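Local coordinates for hypothetical protein (Bacteroides eggerthii, PDB 4JGL) that is of unknown function but folds as a streptavidin-like antiparallel beta barrel with two extra alpha helices and bound calcium, at residues Ser22-Met26 / Leu138-Ala144; Asp44-Leu48 / Lys147-Phe152; Lys52-Leu56 / Val164-Lys169; Ile67-Thr71 / Thr109-Thr113; Asp95-Ile101 / Arg156-Phe160. All coordinates share one frame. Where two conformers were deposited one is given. Residues are numbered along the deposited sequence.

Interaction 1: residues Ser22-Met26 / Leu138-Ala144; sequences SGYLM and LCGDAEA
Strand 22-26 is extended and pairs antiparallel with strand 138-140, which then turns at D141 into helix 142-153. The short strand axes approach to 4.4 Å, with an angle of 127° between their N-to-C directions. The register sets Y24 opposite G140 as a non-hydrogen-bonded pair, CA to CA 4.5 Å, and L25 opposite C139 as a hydrogen-bonded pair. S22 OG lies 2.8 Å from Y24 OH, a hydrogen bond within the strand. G23 O accepts from D141 N at 3.0 Å. Water 1 accepts from G23 N (2.9 Å) and lies 3.0 Å from D141 O, to which it can donate. A CB on G23 would sit tightly, 3.1 Å from A144 C. Y24 CD1 meets L138 CB at 3.7 Å, and Y24 CA approaches C139 O at 3.2 Å in a CA-H...O contact. L25 N donates to C139 O and C139 N to L25 O, both at 2.9 Å. L25, rotamer mt, places CD2 4.2 Å from A144 CB. Selenomethionine M26 brings CE to 3.6 Å from L138 CD2. D141 is the helix N-cap: with chi1 t, its OD2 accepts from A144 N at 2.9 Å. This pairing of the first and last strands closes the antiparallel barrel. Main-chain hydrogen bonds carry the join; apolar contacts and the D141 cap add to it, and G23 leaves room where the helix begins.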
# COMPACT_ATOMS: atom_id res chain seq x y z
N SER A 22 -6.29 0.55 -8.28
CA SER A 22 -5.73 1.87 -8.31
C SER A 22 -4.48 1.99 -7.46
O SER A 22 -4.31 1.32 -6.45
CB SER A 22 -6.78 2.88 -7.86
OG SER A 22 -7.44 2.42 -6.69
N GLY A 23 -3.57 2.83 -7.93
CA GLY A 23 -2.32 3.11 -7.24
C GLY A 23 -2.31 4.45 -6.57
O GLY A 23 -2.98 5.40 -7.00
N TYR A 24 -1.50 4.55 -5.52
CA TYR A 24 -1.41 5.74 -4.68
C TYR A 24 -0.01 5.98 -4.24
O TYR A 24 0.73 5.04 -3.89
CB TYR A 24 -2.28 5.61 -3.42
CG TYR A 24 -3.72 5.33 -3.75
CD1 TYR A 24 -4.59 6.36 -4.06
CD2 TYR A 24 -4.19 4.04 -3.78
CE1 TYR A 24 -5.91 6.10 -4.42
CE2 TYR A 24 -5.48 3.77 -4.17
CZ TYR A 24 -6.35 4.79 -4.44
OH TYR A 24 -7.64 4.53 -4.82
N LEU A 25 0.39 7.26 -4.20
CA LEU A 25 1.51 7.65 -3.38
C LEU A 25 1.00 7.92 -1.96
O LEU A 25 -0.12 8.39 -1.77
CB LEU A 25 2.16 8.91 -3.93
CG LEU A 25 2.89 8.71 -5.25
CD1 LEU A 25 3.39 10.06 -5.82
CD2 LEU A 25 4.02 7.70 -5.15
N MSE A 26 1.83 7.58 -0.97
CA MSE A 26 1.44 7.60 0.43
C MSE A 26 2.47 8.38 1.26
O MSE A 26 3.25 7.80 2.02
CB MSE A 26 1.29 6.19 0.99
CG MSE A 26 0.27 5.33 0.24
SE MSE A 26 -0.04 3.69 1.08
CE MSE A 26 -0.85 4.37 2.75
N LEU A 138 -3.51 8.93 0.89
CA LEU A 138 -3.55 8.22 -0.39
C LEU A 138 -3.76 9.29 -1.45
O LEU A 138 -4.80 9.92 -1.52
CB LEU A 138 -4.70 7.20 -0.45
CG LEU A 138 -4.70 6.07 0.56
CD1 LEU A 138 -5.88 5.15 0.35
CD2 LEU A 138 -3.44 5.28 0.49
N CYS A 139 -2.76 9.47 -2.31
CA CYS A 139 -2.80 10.39 -3.44
C CYS A 139 -2.80 9.58 -4.71
O CYS A 139 -1.85 8.85 -4.98
CB CYS A 139 -1.59 11.33 -3.40
SG CYS A 139 -1.43 12.28 -1.87
N GLY A 140 -3.88 9.66 -5.48
CA GLY A 140 -3.96 8.85 -6.70
C GLY A 140 -2.78 9.13 -7.61
O GLY A 140 -2.40 10.28 -7.82
N ASP A 141 -2.19 8.08 -8.16
CA ASP A 141 -0.95 8.22 -8.90
C ASP A 141 -0.78 7.07 -9.87
O ASP A 141 -0.87 5.92 -9.48
CB ASP A 141 0.24 8.25 -7.93
CG ASP A 141 1.51 8.67 -8.60
OD1 ASP A 141 1.67 9.87 -8.93
OD2 ASP A 141 2.36 7.81 -8.81
N ALA A 142 -0.54 7.40 -11.13
CA ALA A 142 -0.32 6.38 -12.14
C ALA A 142 1.01 5.65 -11.94
O ALA A 142 1.06 4.43 -12.09
CB ALA A 142 -0.40 7.01 -13.55
N GLU A 143 2.08 6.39 -11.64
CA GLU A 143 3.37 5.76 -11.50
C GLU A 143 3.40 4.73 -10.36
O GLU A 143 4.07 3.71 -10.47
CB GLU A 143 4.47 6.82 -11.39
CG GLU A 143 4.68 7.57 -12.71
CD GLU A 143 5.65 8.71 -12.65
OE1 GLU A 143 5.89 9.26 -11.56
OE2 GLU A 143 6.11 9.09 -13.73
N ALA A 144 2.66 4.98 -9.28
CA ALA A 144 2.59 4.01 -8.22
C ALA A 144 1.93 2.73 -8.71
O ALA A 144 2.33 1.62 -8.36
CB ALA A 144 1.80 4.61 -7.01
O HOH W 1 -3.55 4.69 -10.17

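Interaction 2: residues Asp44-Leu48 / Lys147-Phe152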
# COMPACT_ATOMS: atom_id res chain seq x y z
N ASP A 44 5.52 6.15 0.68
CA ASP A 44 5.24 4.75 0.45
C ASP A 44 4.28 4.66 -0.72
O ASP A 44 3.89 5.68 -1.29
CB ASP A 44 4.66 4.15 1.72
CG ASP A 44 5.73 3.64 2.68
OD1 ASP A 44 6.93 3.92 2.45
OD2 ASP A 44 5.35 2.95 3.64
N TYR A 45 3.89 3.45 -1.08
CA TYR A 45 3.06 3.24 -2.24
C TYR A 45 1.89 2.36 -1.85
O TYR A 45 2.07 1.37 -1.14
CB TYR A 45 3.87 2.54 -3.35
CG TYR A 45 5.15 3.25 -3.66
CD1 TYR A 45 6.31 3.03 -2.92
CD2 TYR A 45 5.18 4.20 -4.65
CE1 TYR A 45 7.48 3.70 -3.20
CE2 TYR A 45 6.35 4.89 -4.96
CZ TYR A 45 7.48 4.65 -4.22
OH TYR A 45 8.66 5.32 -4.51
N GLY A 46 0.71 2.69 -2.36
CA GLY A 46 -0.44 1.88 -2.13
C GLY A 46 -1.08 1.33 -3.38
O GLY A 46 -0.99 1.94 -4.44
N TYR A 47 -1.82 0.24 -3.22
CA TYR A 47 -2.50 -0.40 -4.34
C TYR A 47 -3.79 -1.00 -3.86
O TYR A 47 -3.78 -1.91 -3.03
CB TYR A 47 -1.59 -1.48 -4.94
CG TYR A 47 -1.96 -2.02 -6.29
CD1 TYR A 47 -1.88 -1.25 -7.43
CD2 TYR A 47 -2.32 -3.33 -6.44
CE1 TYR A 47 -2.16 -1.78 -8.68
CE2 TYR A 47 -2.62 -3.85 -7.68
CZ TYR A 47 -2.53 -3.09 -8.79
OH TYR A 47 -2.84 -3.66 -10.01
N LEU A 48 -4.90 -0.46 -4.34
CA LEU A 48 -6.23 -0.94 -3.95
C LEU A 48 -6.74 -1.89 -5.02
O LEU A 48 -6.72 -1.56 -6.20
CB LEU A 48 -7.20 0.23 -3.77
CG LEU A 48 -8.54 -0.09 -3.14
CD1 LEU A 48 -8.38 -0.30 -1.66
CD2 LEU A 48 -9.53 1.04 -3.42
N LYS A 147 4.34 0.76 -10.81
CA LYS A 147 5.36 0.12 -9.99
C LYS A 147 4.86 -1.22 -9.46
O LYS A 147 5.54 -2.23 -9.54
CB LYS A 147 5.78 1.05 -8.86
CG LYS A 147 6.95 0.57 -8.03
CD LYS A 147 7.24 1.59 -6.93
CE LYS A 147 8.54 1.32 -6.20
NZ LYS A 147 9.75 1.52 -7.02
N PHE A 148 3.66 -1.24 -8.91
CA PHE A 148 3.10 -2.49 -8.44
C PHE A 148 2.89 -3.50 -9.58
O PHE A 148 3.18 -4.69 -9.44
CB PHE A 148 1.74 -2.29 -7.74
CG PHE A 148 1.85 -1.90 -6.28
CD1 PHE A 148 2.02 -2.87 -5.32
CD2 PHE A 148 1.74 -0.59 -5.88
CE1 PHE A 148 2.08 -2.52 -3.98
CE2 PHE A 148 1.83 -0.24 -4.53
CZ PHE A 148 1.97 -1.21 -3.59
N GLU A 149 2.36 -3.01 -10.70
CA GLU A 149 2.00 -3.93 -11.78
C GLU A 149 3.25 -4.52 -12.43
O GLU A 149 3.26 -5.69 -12.83
CB GLU A 149 1.03 -3.26 -12.73
CG GLU A 149 -0.30 -3.06 -12.00
CD GLU A 149 -1.38 -2.28 -12.71
OE1 GLU A 149 -1.10 -1.65 -13.76
OE2 GLU A 149 -2.53 -2.27 -12.18
N ASP A 150 4.31 -3.74 -12.52
CA ASP A 150 5.59 -4.26 -13.01
C ASP A 150 6.14 -5.33 -12.07
O ASP A 150 6.64 -6.37 -12.51
CB ASP A 150 6.60 -3.13 -13.15
CG ASP A 150 7.94 -3.61 -13.58
OD1 ASP A 150 8.08 -3.90 -14.78
OD2 ASP A 150 8.86 -3.68 -12.72
N LEU A 151 6.06 -5.08 -10.76
CA LEU A 151 6.52 -6.03 -9.78
C LEU A 151 5.72 -7.35 -9.87
O LEU A 151 6.30 -8.44 -9.87
CB LEU A 151 6.48 -5.36 -8.41
CG LEU A 151 6.98 -6.13 -7.22
CD1 LEU A 151 8.48 -6.36 -7.32
CD2 LEU A 151 6.58 -5.39 -5.92
N PHE A 152 4.39 -7.27 -9.98
CA PHE A 152 3.57 -8.49 -10.06
C PHE A 152 3.97 -9.37 -11.21
O PHE A 152 3.93 -10.59 -11.10
CB PHE A 152 2.10 -8.23 -10.34
CG PHE A 152 1.39 -7.49 -9.28
CD1 PHE A 152 1.66 -7.70 -7.95
CD2 PHE A 152 0.39 -6.62 -9.64
CE1 PHE A 152 0.97 -7.00 -6.99
CE2 PHE A 152 -0.31 -5.94 -8.70
CZ PHE A 152 -0.03 -6.13 -7.36
O HOH W 2 10.93 3.11 -4.72
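An aromatic cluster of Y47, F148 and F152 lies where helix 142-153 crosses strand 44-49. The two short axes are 9.8 Å apart at closest and cross at -75°. Y47 and F148 lie side by side with planes at 21° and centroids 5.0 Å apart, so the rings barely overlap. Each ring instead receives a CH group on a face: Y47 CB is 3.5 Å from the F148 ring centroid, and F148 CB is 4.0 Å from the Y47 ring centroid. F152 turns its edge toward the face of Y47 in an offset edge-to-face pair, with centroids 5.2 Å apart. The Y47 hydroxyl is satisfied by the helix, since Y47 OH donates to E149 OE2 at 2.6 Å. E149 also forms a salt bridge with R145. F148 reaches along the strand, its CE2 3.6 Å from Y45 CB and 3.5 Å from G46 C; a CB on G46 would point away. K147 CD packs over the Y45 ring, 3.9 Å from its centroid. K147 NZ bonds to Y65 OH and to water 2, which also meets Y45 OH. This is helix-on-sheet packing, made by one of the two helices added to the streptavidin-like fold.

Interaction 3: residues Lys52-Leu56 / Val164-Lys169. With EDO (1,2-ethanediol), chain E.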
# COMPACT_ATOMS: atom_id res chain seq x y z
N LYS A 52 -10.19 -8.29 -5.42
CA LYS A 52 -9.75 -9.23 -4.41
C LYS A 52 -10.03 -8.76 -2.98
O LYS A 52 -9.79 -9.51 -2.03
CB LYS A 52 -8.26 -9.46 -4.55
CG LYS A 52 -7.81 -10.02 -5.89
CD LYS A 52 -6.76 -11.08 -5.71
CE LYS A 52 -7.37 -12.46 -5.37
NZ LYS A 52 -7.23 -12.87 -3.92
N GLY A 53 -10.53 -7.54 -2.80
CA GLY A 53 -10.70 -6.97 -1.49
C GLY A 53 -9.41 -6.81 -0.72
O GLY A 53 -9.37 -7.02 0.48
N LEU A 54 -8.32 -6.47 -1.43
CA LEU A 54 -7.02 -6.27 -0.82
C LEU A 54 -6.53 -4.85 -1.03
O LEU A 54 -6.84 -4.19 -2.03
CB LEU A 54 -6.00 -7.22 -1.43
CG LEU A 54 -6.34 -8.70 -1.37
CD1 LEU A 54 -5.24 -9.48 -2.09
CD2 LEU A 54 -6.48 -9.18 0.08
N PHE A 55 -5.76 -4.39 -0.05
CA PHE A 55 -5.05 -3.13 -0.11
C PHE A 55 -3.60 -3.43 0.21
O PHE A 55 -3.30 -4.02 1.25
CB PHE A 55 -5.62 -2.12 0.88
CG PHE A 55 -4.80 -0.86 0.96
CD1 PHE A 55 -4.82 0.04 -0.09
CD2 PHE A 55 -3.95 -0.64 2.01
CE1 PHE A 55 -4.02 1.20 -0.07
CE2 PHE A 55 -3.14 0.54 2.04
CZ PHE A 55 -3.17 1.41 0.98
N LEU A 56 -2.69 -3.07 -0.70
CA LEU A 56 -1.27 -3.30 -0.48
C LEU A 56 -0.56 -2.00 -0.19
O LEU A 56 -0.84 -0.99 -0.80
CB LEU A 56 -0.64 -4.00 -1.69
CG LEU A 56 -0.91 -5.50 -1.82
CD1 LEU A 56 -2.40 -5.76 -1.98
CD2 LEU A 56 -0.10 -6.08 -2.98
N VAL A 164 -0.69 -13.23 -3.81
CA VAL A 164 -1.78 -12.29 -3.99
C VAL A 164 -2.95 -12.96 -4.75
O VAL A 164 -4.09 -12.86 -4.33
CB VAL A 164 -1.30 -11.02 -4.70
CG1 VAL A 164 -2.48 -10.13 -5.11
CG2 VAL A 164 -0.36 -10.24 -3.76
N ASP A 165 -2.63 -13.64 -5.84
CA ASP A 165 -3.69 -14.26 -6.66
C ASP A 165 -4.48 -15.31 -5.88
O ASP A 165 -5.69 -15.45 -6.10
CB ASP A 165 -3.11 -14.91 -7.93
CG ASP A 165 -2.68 -13.90 -8.97
OD1 ASP A 165 -3.10 -12.73 -8.86
OD2 ASP A 165 -1.92 -14.30 -9.89
N ASN A 166 -3.81 -16.03 -4.99
CA ASN A 166 -4.41 -17.14 -4.27
C ASN A 166 -4.92 -16.74 -2.89
O ASN A 166 -5.41 -17.59 -2.14
CB ASN A 166 -3.42 -18.31 -4.17
CG ASN A 166 -3.02 -18.86 -5.53
OD1 ASN A 166 -3.65 -18.56 -6.55
ND2 ASN A 166 -1.96 -19.65 -5.55
N TYR A 167 -4.83 -15.46 -2.57
CA TYR A 167 -5.03 -14.99 -1.21
C TYR A 167 -6.46 -15.21 -0.73
O TYR A 167 -7.42 -14.98 -1.49
CB TYR A 167 -4.73 -13.49 -1.11
CG TYR A 167 -4.41 -13.03 0.30
CD1 TYR A 167 -3.13 -13.10 0.81
CD2 TYR A 167 -5.42 -12.57 1.14
CE1 TYR A 167 -2.83 -12.69 2.10
CE2 TYR A 167 -5.13 -12.16 2.45
CZ TYR A 167 -3.84 -12.23 2.92
OH TYR A 167 -3.54 -11.84 4.19
N GLY A 168 -6.59 -15.69 0.50
CA GLY A 168 -7.88 -15.91 1.14
C GLY A 168 -8.75 -16.93 0.43
O GLY A 168 -9.89 -17.14 0.82
N LYS A 169 -8.20 -17.55 -0.61
CA LYS A 169 -8.98 -18.33 -1.55
C LYS A 169 -8.41 -19.72 -1.68
O LYS A 169 -7.53 -20.16 -0.93
CB LYS A 169 -8.96 -17.68 -2.93
CG LYS A 169 -9.94 -16.55 -3.14
CD LYS A 169 -9.88 -16.07 -4.58
CE LYS A 169 -10.71 -14.83 -4.81
NZ LYS A 169 -10.46 -14.28 -6.17
OXT LYS A 169 -8.84 -20.40 -2.59
C1 EDO E . -2.29 -9.10 -9.41
O1 EDO E . -2.81 -8.47 -10.59
C2 EDO E . -1.26 -10.12 -9.85
O2 EDO E . -1.90 -11.11 -10.66
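K52 and G53 lead into strand 54-61, and G53 has positive phi (61°). G53 and L54 both face M49, forming a G1 beta bulge. Across from them, the chain after helix residues V164 and D165 makes a type II beta turn from N166 to K169, with G168 also at positive phi (62°). The closest CA pair is K52 and Y167, 8.1 Å apart, so side chains bridge the gap. K52 NZ donates to V164 O at 3.2 Å and, weakly, to Y167 O at 3.2 Å. V164 O is the better partner. In this streptavidin-like fold the contact joins the tail after the second extra helix to the start of strand 54-61, beside strand 44-49. Next to K52 the contact is apolar and largely buried: L54 CD1 meets V164 CG1 at 4.1 Å, L54 CD2 meets Y167 CD2 at 3.7 Å, and L56 CD2 meets V164 CG2 at 4.2 Å. Y167 OH bonds to H85. K169 NZ lies 4.2 Å from K52 NZ, like charges close together. D165 forms a salt bridge with K161, and its OD1 accepts from O2 of the 1,2-ethanediol, probably from the crystallisation liquor, at 2.7 Å.

Interaction 4: residues Ile67-Thr71 / Thr109-Thr113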
# COMPACT_ATOMS: atom_id res chain seq x y z
N ILE A 67 6.10 -5.21 1.66
CA ILE A 67 4.72 -5.03 1.23
C ILE A 67 3.76 -5.67 2.21
O ILE A 67 3.75 -6.89 2.41
CB ILE A 67 4.49 -5.58 -0.18
CG1 ILE A 67 5.55 -5.04 -1.14
CG2 ILE A 67 3.07 -5.23 -0.64
CD1 ILE A 67 5.47 -5.61 -2.51
N ASN A 68 2.95 -4.84 2.83
CA ASN A 68 1.85 -5.35 3.64
C ASN A 68 0.64 -5.62 2.75
O ASN A 68 0.22 -4.75 1.97
CB ASN A 68 1.48 -4.36 4.76
CG ASN A 68 2.34 -4.52 6.02
OD1 ASN A 68 2.79 -5.61 6.35
ND2 ASN A 68 2.56 -3.41 6.74
N ILE A 69 0.10 -6.83 2.87
CA ILE A 69 -1.17 -7.19 2.24
C ILE A 69 -2.22 -7.08 3.33
O ILE A 69 -2.21 -7.85 4.32
CB ILE A 69 -1.17 -8.62 1.69
CG1 ILE A 69 -0.09 -8.80 0.61
CG2 ILE A 69 -2.55 -8.93 1.09
CD1 ILE A 69 0.15 -10.28 0.26
N TYR A 70 -3.09 -6.09 3.19
CA TYR A 70 -4.26 -5.88 4.04
C TYR A 70 -5.47 -6.43 3.31
O TYR A 70 -5.56 -6.32 2.08
CB TYR A 70 -4.51 -4.38 4.29
CG TYR A 70 -3.50 -3.69 5.18
CD1 TYR A 70 -2.32 -3.15 4.69
CD2 TYR A 70 -3.77 -3.51 6.52
CE1 TYR A 70 -1.44 -2.50 5.55
CE2 TYR A 70 -2.91 -2.88 7.35
CZ TYR A 70 -1.73 -2.39 6.89
OH TYR A 70 -0.86 -1.73 7.76
N THR A 71 -6.44 -6.91 4.08
CA THR A 71 -7.78 -7.08 3.54
C THR A 71 -8.57 -5.81 3.83
O THR A 71 -8.28 -5.12 4.81
CB THR A 71 -8.46 -8.31 4.14
OG1 THR A 71 -8.52 -8.19 5.56
CG2 THR A 71 -7.71 -9.57 3.75
N THR A 109 1.10 -4.70 13.71
CA THR A 109 0.97 -3.99 12.44
C THR A 109 -0.25 -3.08 12.52
O THR A 109 -1.32 -3.57 12.88
CB THR A 109 0.81 -4.96 11.27
OG1 THR A 109 2.03 -5.69 11.12
CG2 THR A 109 0.54 -4.23 9.95
N PRO A 110 -0.12 -1.79 12.18
CA PRO A 110 -1.27 -0.91 12.31
C PRO A 110 -2.38 -1.23 11.32
O PRO A 110 -2.11 -1.62 10.18
CB PRO A 110 -0.69 0.48 12.00
CG PRO A 110 0.55 0.29 11.31
CD PRO A 110 1.09 -1.05 11.77
N SER A 111 -3.63 -1.11 11.78
CA SER A 111 -4.78 -1.07 10.91
C SER A 111 -4.93 0.35 10.38
O SER A 111 -4.35 1.30 10.93
CB SER A 111 -6.05 -1.53 11.63
OG SER A 111 -5.93 -2.88 12.05
N PHE A 112 -5.67 0.50 9.30
CA PHE A 112 -5.96 1.82 8.77
C PHE A 112 -7.44 1.96 8.47
O PHE A 112 -8.06 1.02 7.95
CB PHE A 112 -5.20 2.08 7.44
CG PHE A 112 -3.72 2.29 7.59
CD1 PHE A 112 -3.26 3.50 8.09
CD2 PHE A 112 -2.80 1.33 7.22
CE1 PHE A 112 -1.90 3.73 8.22
CE2 PHE A 112 -1.46 1.55 7.38
CZ PHE A 112 -1.01 2.74 7.87
N THR A 113 -7.97 3.13 8.75
CA THR A 113 -9.24 3.58 8.17
C THR A 113 -8.91 4.82 7.35
O THR A 113 -8.45 5.83 7.90
CB THR A 113 -10.28 3.92 9.23
OG1 THR A 113 -10.60 2.72 9.96
CG2 THR A 113 -11.61 4.44 8.62
O HOH W 3 3.12 -6.77 8.84
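Residues 109-113 approach the middle of strand 64-75 as loop and then enter strand 112-116. The backbones stay apart, with closest CA pairs of 8.9 Å (N68 and T109) and 8.4 Å (Y70 and S111). The gap is spanned mainly by Y70. T109 comes first. Its CG2 lies 3.6 Å from Y70 OH and 3.9 Å from N68 ND2. T109 OG1 is 2.7 Å from water 3, which donates to N68 OD1 at 2.8 Å, so a water joins the two polar side chains. P110 supplies the direct hydrogen bond: Y70 OH donates to P110 O at 2.7 Å. The carbonyl lies near the plane of the tyrosine ring. This gives the buried tyrosine a polar partner at the tip of its side chain. S111 adds little; its CB points away, and its CA is 4.4 Å from Y70 CE2. F112 turns back toward strand 67-71. Its edge faces the ring of Y70 in an offset edge-to-face pair, with centroids 5.8 Å apart and planes at 61°. F112 CD2 is 3.9 Å from Y70 CZ. The contact is side-chain packing between two strands of the streptavidin-like barrel that do not pair directly; strand 78-92 pairs with both. Y70 also packs on F55 of strand 54-61 and F112 meets F114, while I67 and I69 touch helix 158-165.

Interaction 5: residues Asp95-Ile101 / Arg156-Phe160; sequences DKLEITI and RCAEF
Strand 96-103 is extended, and residues 156-160, leading into helix 158-165 with C157 as N-cap, pack against one side of it. The closest CA pairs are L97 with R156 (6.8 Å) and I99 with E159 (6.9 Å). L97, I99 and I101 point CB toward residues 156-160; K96, E98 and T100 point away. L97, I99 and I101 make a row of bumps. L97, rotamer mt, fits between the R156 stem and C157: its CD1 is 3.8 Å from R156 CB and 3.6 Å from C157 SG. The same CD1 lies over one face of the R156 guanidinium. I99, also mt, fills the next hollow. Its CD1 sits 3.7 Å from R156 O, 3.8 Å from C157 CA and 4.5 Å from F160 CB. E159, chi1 and chi2 both t, extends beside the strand between I99 and I101; I101 CD1 is 4.3 Å from E159 CG. D95 has positive phi (57°), and its O accepts from R156 NH1 at 3.0 Å, with an N-H...O angle of 169°. R156 also forms a salt bridge with D154. This is helix-on-sheet packing in the streptavidin-like fold. Neighbouring strand 78-92 touches I99 and F160 through V87; L151 of helix 142-153 packs on C157 and F160.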
# COMPACT_ATOMS: atom_id res chain seq x y z
N ASP A 95 21.07 -10.29 -10.18
CA ASP A 95 19.65 -10.08 -10.47
C ASP A 95 18.71 -11.11 -9.82
O ASP A 95 17.63 -11.39 -10.34
CB ASP A 95 19.43 -9.95 -11.98
CG ASP A 95 20.23 -8.79 -12.58
OD1 ASP A 95 20.47 -7.79 -11.86
OD2 ASP A 95 20.61 -8.87 -13.77
N LYS A 96 19.11 -11.65 -8.67
CA LYS A 96 18.25 -12.54 -7.91
C LYS A 96 17.41 -11.72 -6.92
O LYS A 96 17.80 -10.63 -6.51
CB LYS A 96 19.10 -13.59 -7.18
CG LYS A 96 19.77 -14.61 -8.13
N LEU A 97 16.26 -12.28 -6.56
CA LEU A 97 15.40 -11.72 -5.50
C LEU A 97 15.12 -12.77 -4.46
O LEU A 97 14.81 -13.91 -4.79
CB LEU A 97 14.07 -11.26 -6.05
CG LEU A 97 14.08 -10.19 -7.12
CD1 LEU A 97 12.65 -9.99 -7.59
CD2 LEU A 97 14.72 -8.93 -6.61
N GLU A 98 15.24 -12.39 -3.19
CA GLU A 98 14.78 -13.22 -2.10
C GLU A 98 13.38 -12.75 -1.70
O GLU A 98 13.20 -11.59 -1.31
CB GLU A 98 15.71 -13.12 -0.89
CG GLU A 98 17.11 -13.59 -1.16
CD GLU A 98 18.03 -13.44 0.04
OE1 GLU A 98 17.66 -12.82 1.05
OE2 GLU A 98 19.16 -13.91 -0.04
N ILE A 99 12.41 -13.64 -1.74
CA ILE A 99 11.03 -13.32 -1.42
C ILE A 99 10.60 -14.18 -0.23
O ILE A 99 10.69 -15.41 -0.27
CB ILE A 99 10.08 -13.51 -2.61
CG1 ILE A 99 10.49 -12.59 -3.76
CG2 ILE A 99 8.66 -13.21 -2.20
CD1 ILE A 99 9.66 -12.72 -5.02
N THR A 100 10.18 -13.51 0.84
CA THR A 100 9.74 -14.19 2.05
C THR A 100 8.42 -13.60 2.51
O THR A 100 8.13 -12.43 2.24
CB THR A 100 10.77 -14.13 3.16
OG1 THR A 100 11.04 -12.77 3.50
CG2 THR A 100 12.06 -14.83 2.77
N ILE A 101 7.64 -14.42 3.19
CA ILE A 101 6.30 -14.06 3.61
C ILE A 101 6.11 -14.36 5.09
O ILE A 101 6.55 -15.41 5.57
CB ILE A 101 5.26 -14.80 2.75
CG1 ILE A 101 5.50 -14.56 1.25
CG2 ILE A 101 3.86 -14.43 3.18
CD1 ILE A 101 4.85 -15.63 0.32
N ARG A 156 10.67 -13.02 -11.93
CA ARG A 156 11.27 -13.44 -10.65
C ARG A 156 10.33 -13.40 -9.44
O ARG A 156 10.68 -13.87 -8.34
CB ARG A 156 12.47 -12.54 -10.34
CG ARG A 156 13.54 -12.51 -11.45
CD ARG A 156 14.56 -11.45 -11.16
NE ARG A 156 13.96 -10.12 -11.19
CZ ARG A 156 14.58 -8.99 -10.85
NH1 ARG A 156 15.83 -9.00 -10.42
NH2 ARG A 156 13.92 -7.83 -10.92
N CYS A 157 9.14 -12.82 -9.63
CA CYS A 157 8.23 -12.53 -8.52
C CYS A 157 7.01 -13.42 -8.45
O CYS A 157 6.05 -13.09 -7.79
CB CYS A 157 7.78 -11.08 -8.58
SG CYS A 157 9.12 -9.98 -8.24
N ALA A 158 7.07 -14.59 -9.07
CA ALA A 158 5.96 -15.52 -8.98
C ALA A 158 5.49 -15.81 -7.57
O ALA A 158 4.30 -15.90 -7.32
CB ALA A 158 6.31 -16.83 -9.69
N GLU A 159 6.41 -15.94 -6.63
CA GLU A 159 6.04 -16.22 -5.26
C GLU A 159 5.12 -15.13 -4.71
O GLU A 159 4.18 -15.39 -3.95
CB GLU A 159 7.31 -16.31 -4.42
CG GLU A 159 7.15 -16.87 -3.05
CD GLU A 159 8.49 -17.22 -2.38
OE1 GLU A 159 9.57 -17.15 -3.01
OE2 GLU A 159 8.44 -17.58 -1.19
N PHE A 160 5.41 -13.88 -5.09
CA PHE A 160 4.57 -12.75 -4.69
C PHE A 160 3.24 -12.70 -5.43
O PHE A 160 2.19 -12.56 -4.81
CB PHE A 160 5.37 -11.45 -4.87
CG PHE A 160 4.59 -10.17 -4.66
CD1 PHE A 160 3.83 -9.95 -3.52
CD2 PHE A 160 4.66 -9.17 -5.59
CE1 PHE A 160 3.18 -8.75 -3.32
CE2 PHE A 160 4.01 -7.98 -5.38
CZ PHE A 160 3.24 -7.79 -4.27

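How the interactions relate
All five contacts involve one antiparallel sheet. Interaction 1 pairs strands 22-29 and 135-140 and leads into helix 142-153, which interaction 2 lays on strand 44-49; their centres are 9 Å apart. Interactions 3 and 5 share helix 158-165 and lie about 17 Å apart between centres, joining that helix and the residues next to it to strands 54-61 and 96-103. Interaction 4 joins two strands within the sheet, and both of its segments fall, in sequence, between those of interactions 1, 2 and 3. Its I67 CD1 touches L151 CD2 of interaction 2 and F160 CZ of interaction 5, both at 3.6 Å. The helical segments all come from the C-terminal part of the chain, after every strand they pack on.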